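Putative Xylose isomerase (Rhodospirillum rubrum, PDB 3QXB) is probably a metal-dependent sugar isomerase, built as a xylose isomerase-like TIM barrel that holds metal ions. Local coordinates at residues Ser173-Glu178 and Ile206-Leu211. Residues are numbered along the deposited sequence; the frame is centred on the assembly and turned at random.
With FE (Fe (III) ion), chain E.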
# COMPACT_ATOMS: atom_id res chain seq x y z
N SER A 173 16.40 -14.26 -15.87
CA SER A 173 15.99 -15.54 -16.46
C SER A 173 14.49 -15.74 -16.57
O SER A 173 14.06 -16.57 -17.35
CB SER A 173 16.48 -16.68 -15.57
OG SER A 173 17.86 -16.63 -15.50
N MSE A 174 13.71 -14.98 -15.80
CA MSE A 174 12.26 -15.20 -15.73
C MSE A 174 11.49 -13.99 -15.23
O MSE A 174 12.00 -13.17 -14.41
CB MSE A 174 11.95 -16.45 -14.88
CG MSE A 174 10.51 -16.90 -14.91
SE MSE A 174 10.29 -18.63 -13.98
CE MSE A 174 11.12 -19.79 -15.26
N LEU A 175 10.27 -13.84 -15.75
CA LEU A 175 9.29 -12.88 -15.20
C LEU A 175 8.06 -13.65 -14.69
O LEU A 175 7.73 -14.72 -15.25
CB LEU A 175 8.87 -11.85 -16.23
CG LEU A 175 9.92 -10.91 -16.76
CD1 LEU A 175 9.24 -9.99 -17.82
CD2 LEU A 175 10.65 -10.10 -15.63
N TYR A 176 7.40 -13.11 -13.67
CA TYR A 176 6.16 -13.72 -13.17
C TYR A 176 4.96 -12.77 -13.20
O TYR A 176 5.10 -11.56 -13.02
CB TYR A 176 6.26 -14.21 -11.73
CG TYR A 176 7.44 -15.05 -11.37
CD1 TYR A 176 7.47 -16.41 -11.61
CD2 TYR A 176 8.49 -14.50 -10.71
CE1 TYR A 176 8.54 -17.17 -11.23
CE2 TYR A 176 9.55 -15.23 -10.34
CZ TYR A 176 9.58 -16.55 -10.61
OH TYR A 176 10.66 -17.25 -10.20
N VAL A 177 3.78 -13.36 -13.41
CA VAL A 177 2.50 -12.69 -13.29
C VAL A 177 1.73 -13.39 -12.19
O VAL A 177 1.62 -14.61 -12.19
CB VAL A 177 1.67 -12.78 -14.60
CG1 VAL A 177 0.28 -12.15 -14.38
CG2 VAL A 177 2.41 -12.09 -15.72
N GLU A 178 1.17 -12.62 -11.25
CA GLU A 178 0.37 -13.19 -10.17
C GLU A 178 -1.10 -12.96 -10.41
O GLU A 178 -1.55 -11.81 -10.35
CB GLU A 178 0.75 -12.54 -8.81
CG GLU A 178 -0.20 -12.87 -7.69
CD GLU A 178 0.28 -12.38 -6.32
OE1 GLU A 178 1.04 -11.39 -6.25
OE2 GLU A 178 -0.14 -12.97 -5.31
N ILE A 206 12.67 -14.47 -22.64
CA ILE A 206 12.77 -15.32 -21.47
C ILE A 206 11.33 -15.74 -21.09
O ILE A 206 10.36 -15.08 -21.43
CB ILE A 206 13.51 -14.61 -20.26
CG1 ILE A 206 12.84 -13.29 -19.93
CG2 ILE A 206 15.03 -14.45 -20.57
CD1 ILE A 206 13.17 -12.63 -18.54
N PRO A 207 11.20 -16.84 -20.36
CA PRO A 207 9.84 -17.26 -20.01
C PRO A 207 9.11 -16.29 -19.08
O PRO A 207 9.72 -15.70 -18.18
CB PRO A 207 10.07 -18.59 -19.30
CG PRO A 207 11.55 -18.52 -18.87
CD PRO A 207 12.21 -17.83 -19.96
N VAL A 208 7.82 -16.14 -19.31
CA VAL A 208 6.92 -15.44 -18.37
C VAL A 208 6.05 -16.55 -17.81
O VAL A 208 5.45 -17.34 -18.55
CB VAL A 208 6.10 -14.33 -19.07
CG1 VAL A 208 5.08 -13.64 -18.14
CG2 VAL A 208 7.04 -13.32 -19.72
N ARG A 209 6.01 -16.65 -16.49
CA ARG A 209 5.33 -17.75 -15.84
C ARG A 209 4.39 -17.19 -14.78
O ARG A 209 4.36 -16.00 -14.52
CB ARG A 209 6.37 -18.70 -15.20
CG ARG A 209 7.24 -19.47 -16.22
CD ARG A 209 6.41 -20.54 -16.95
NE ARG A 209 7.17 -21.20 -18.00
CZ ARG A 209 7.14 -20.85 -19.29
NH1 ARG A 209 6.41 -19.81 -19.73
NH2 ARG A 209 7.88 -21.53 -20.14
N LEU A 210 3.62 -18.10 -14.16
CA LEU A 210 2.66 -17.75 -13.14
C LEU A 210 3.29 -17.95 -11.77
O LEU A 210 4.04 -18.90 -11.55
CB LEU A 210 1.39 -18.60 -13.27
CG LEU A 210 0.59 -18.43 -14.57
CD1 LEU A 210 -0.47 -19.54 -14.69
CD2 LEU A 210 -0.06 -17.04 -14.60
N LEU A 211 2.99 -17.02 -10.86
CA LEU A 211 3.15 -17.24 -9.44
C LEU A 211 1.73 -17.25 -8.87
O LEU A 211 0.99 -16.32 -9.09
CB LEU A 211 4.05 -16.18 -8.81
CG LEU A 211 4.22 -16.24 -7.29
CD1 LEU A 211 5.59 -15.65 -6.85
CD2 LEU A 211 3.02 -15.52 -6.58
FE FE E . 0.47 -12.79 -3.23
O HOH W 1 -0.94 -11.02 -2.72
O HOH W 2 1.67 -10.96 -3.87
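With its CG anti to the backbone N (chi1 -171°) and a bend at chi3, the selenomethionine Met174 brings SE across the CG of Arg209. The two atoms, Met174 SE and Arg209 CG, lie 3.9 Å apart, and the terminal CE of Met174 reaches the CG of Pro207. Arg209 folds back at chi2 (-71°), which leads its end away from Met174. Its guanidinium then covers CB of Pro207, which sits 3.6 Å from the plane, over its centre. NH1 of Arg209 gives a hydrogen bond to the O of Val208 from above that carbonyl plane at 2.9 Å. Replacing Arg209 by an alanine removes CG and the guanidinium, which would probably thin the cover over SE and leave the O of Val208 without this donor. Behind these side chains, strands 174-177 and 208-213 pair in parallel through four backbone hydrogen bonds: Leu175 N to Pro207 O, just ahead of the second strand, then Arg209 N to Leu175 O, Val177 N to Arg209 O and Leu211 N to Val177 O. On the face bearing Leu175 and Val177, CG2 of Val177 meets CG1 of Val208 at 3.9 Å, beneath helices 146-170 and 190-200. Tyr176 and the base of Arg209 lie on the other face, turned to the barrel interior, where Tyr176 also touches Ser88 and Phe90. These are neighbouring strands of the eight-stranded TIM barrel, joined through helix 190-200 in a beta-alpha-beta unit. Beyond the ladder, Glu178 stretches alongside Leu211 and binds the iron through OE2 at 2.2 Å. Asp213, His244 and Glu286 share that metal, two waters complete its shell, and manganese is modelled there too. OE1 of Glu178 stays 3.4 Å from the iron, so the carboxylate is held by one oxygen at the C-terminal end of its strand.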